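PDB 4CCY: carboxylesterase YBFK from Bacillus subtilis, which hydrolyses carboxylic esters to an alcohol and a carboxylate, as a carboxylesterase of the alpha/beta hydrolase superfamily. Local coordinates for residues Ser56-His61 against Asp113-Leu118. Numbering follows the deposited sequence.
Sequences SLILLH and DVFDSL
With CG1 anti to its own carbonyl carbon (chi1 -57°), Ile58 sends its longer branch out from the strand to meet Phe115 and Leu118 of segment 113-118. The CB of Phe115 does not itself aim at the strand, but its chi1 of -87° lets the far end of the ring swing closer. Ile58 CG1 lies 3.7 Å from Phe115 CE1, with Phe115 CZ scarcely farther, and comes to the ring at a slant. The next carbon along the branch, Ile58 CD1, remains near that ring and also meets Leu118 CD1 at 4.1 Å, two methyls touching tip to tip. One branched side chain thus bridges two residues three positions apart in the sequence, a compact case of helix-on-sheet packing in which the two segments meet by apolar side chains. The backbones stay well separated, the CA atoms of Ile58 and Phe115 being 9.0 Å apart. Trimming Ile58 to an alanine would remove both CG1 and CD1, and would probably open a gap beside Phe115 and leave Leu118 CD1 without its partner across the interface. In the alpha/beta hydrolase fold, strand 56-60 runs parallel between strands 82-86 and 123-128. Leu57 and Leu59 pack on helix 71-80, whereas Ile58 faces helix 104-118, whose Phe115 also meets the ring of Phe138 in helix 130-141; the central sheet is therefore sandwiched here between helices.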
loop_
_atom_site.group_PDB
_atom_site.type_symbol
_atom_site.label_atom_id
_atom_site.label_comp_id
_atom_site.label_asym_id
_atom_site.label_seq_id
_atom_site.Cartn_x
_atom_site.Cartn_y
_atom_site.Cartn_z
ATOM N N SER A 56 3.141 17.057 -4.061
ATOM C CA SER A 56 3.244 15.643 -4.412
ATOM C C SER A 56 2.620 14.678 -3.385
ATOM O O SER A 56 2.744 14.877 -2.180
ATOM C CB SER A 56 4.705 15.275 -4.696
ATOM O OG SER A 56 5.230 16.107 -5.722
ATOM N N LEU A 57 1.945 13.639 -3.877
ATOM C CA LEU A 57 1.419 12.577 -3.004
ATOM C C LEU A 57 1.684 11.205 -3.605
ATOM O O LEU A 57 1.136 10.866 -4.654
ATOM C CB LEU A 57 -0.081 12.777 -2.703
ATOM C CG LEU A 57 -0.857 11.651 -1.986
ATOM C CD1 LEU A 57 -0.317 11.318 -0.594
ATOM C CD2 LEU A 57 -2.348 11.953 -1.930
ATOM N N ILE A 58 2.534 10.431 -2.934
ATOM C CA ILE A 58 2.890 9.074 -3.345
ATOM C C ILE A 58 1.867 8.114 -2.763
ATOM O O ILE A 58 1.573 8.182 -1.561
ATOM C CB ILE A 58 4.287 8.657 -2.792
ATOM C CG1 ILE A 58 5.395 9.640 -3.220
ATOM C CG2 ILE A 58 4.626 7.208 -3.157
ATOM C CD1 ILE A 58 5.693 9.687 -4.703
ATOM N N LEU A 59 1.335 7.220 -3.599
ATOM C CA LEU A 59 0.377 6.217 -3.126
ATOM C C LEU A 59 0.954 4.814 -3.192
ATOM O O LEU A 59 1.471 4.408 -4.238
ATOM C CB LEU A 59 -0.939 6.280 -3.924
ATOM C CG LEU A 59 -1.714 7.610 -3.832
ATOM C CD1 LEU A 59 -2.981 7.597 -4.685
ATOM C CD2 LEU A 59 -2.046 7.955 -2.380
ATOM N N LEU A 60 0.853 4.068 -2.089
ATOM C CA LEU A 60 1.362 2.693 -2.057
ATOM C C LEU A 60 0.259 1.683 -1.706
ATOM O O LEU A 60 -0.313 1.720 -0.608
ATOM C CB LEU A 60 2.584 2.576 -1.133
ATOM C CG LEU A 60 3.811 3.362 -1.599
ATOM C CD1 LEU A 60 4.800 3.588 -0.456
ATOM C CD2 LEU A 60 4.499 2.707 -2.804
ATOM N N HIS A 61 -0.039 0.808 -2.671
ATOM C CA HIS A 61 -1.130 -0.181 -2.578
ATOM C C HIS A 61 -0.835 -1.310 -1.612
ATOM O O HIS A 61 0.302 -1.511 -1.180
ATOM C CB HIS A 61 -1.393 -0.761 -3.969
ATOM C CG HIS A 61 -0.196 -1.469 -4.538
ATOM N ND1 HIS A 61 0.115 -2.734 -4.207
ATOM C CD2 HIS A 61 0.826 -1.020 -5.371
ATOM C CE1 HIS A 61 1.260 -3.095 -4.815
ATOM N NE2 HIS A 61 1.695 -2.051 -5.530
ATOM N N ASP A 113 15.044 6.214 -4.876
ATOM C CA ASP A 113 15.213 6.187 -6.340
ATOM C C ASP A 113 13.935 6.633 -7.058
ATOM O O ASP A 113 13.992 7.357 -8.049
ATOM C CB ASP A 113 15.562 4.777 -6.838
ATOM C CG ASP A 113 16.978 4.343 -6.508
ATOM O OD1 ASP A 113 17.761 5.123 -5.925
ATOM O OD2 ASP A 113 17.309 3.177 -6.845
ATOM N N VAL A 114 12.783 6.160 -6.579
ATOM C CA VAL A 114 11.496 6.580 -7.149
ATOM C C VAL A 114 11.356 8.103 -7.025
ATOM O O VAL A 114 11.135 8.783 -8.014
ATOM C CB VAL A 114 10.287 5.839 -6.525
ATOM C CG1 VAL A 114 8.976 6.438 -7.001
ATOM C CG2 VAL A 114 10.327 4.350 -6.860
ATOM N N PHE A 115 11.517 8.623 -5.809
ATOM C CA PHE A 115 11.515 10.074 -5.562
ATOM C C PHE A 115 12.464 10.804 -6.515
ATOM O O PHE A 115 12.066 11.776 -7.171
ATOM C CB PHE A 115 11.917 10.376 -4.113
ATOM C CG PHE A 115 10.771 10.351 -3.129
ATOM C CD1 PHE A 115 9.922 9.242 -3.030
ATOM C CD2 PHE A 115 10.552 11.432 -2.277
ATOM C CE1 PHE A 115 8.887 9.216 -2.099
ATOM C CE2 PHE A 115 9.514 11.406 -1.355
ATOM C CZ PHE A 115 8.691 10.298 -1.258
ATOM N N ASP A 116 13.710 10.318 -6.579
ATOM C CA ASP A 116 14.752 10.910 -7.421
ATOM C C ASP A 116 14.381 10.939 -8.902
ATOM O O ASP A 116 14.471 11.992 -9.547
ATOM C CB ASP A 116 16.104 10.208 -7.207
ATOM C CG ASP A 116 16.757 10.587 -5.879
ATOM O OD1 ASP A 116 16.228 11.478 -5.184
ATOM O OD2 ASP A 116 17.796 9.992 -5.527
ATOM N N SER A 117 13.950 9.798 -9.431
ATOM C CA SER A 117 13.535 9.705 -10.835
ATOM C C SER A 117 12.298 10.558 -11.156
ATOM O O SER A 117 12.073 10.930 -12.315
ATOM C CB SER A 117 13.279 8.250 -11.226
ATOM O OG SER A 117 14.479 7.497 -11.185
ATOM N N LEU A 118 11.498 10.846 -10.134
ATOM C CA LEU A 118 10.318 11.708 -10.272
ATOM C C LEU A 118 10.660 13.197 -10.093
ATOM O O LEU A 118 9.830 14.064 -10.372
ATOM C CB LEU A 118 9.216 11.284 -9.287
ATOM C CG LEU A 118 8.394 10.016 -9.586
ATOM C CD1 LEU A 118 7.365 9.763 -8.492
ATOM C CD2 LEU A 118 7.706 10.096 -10.943
#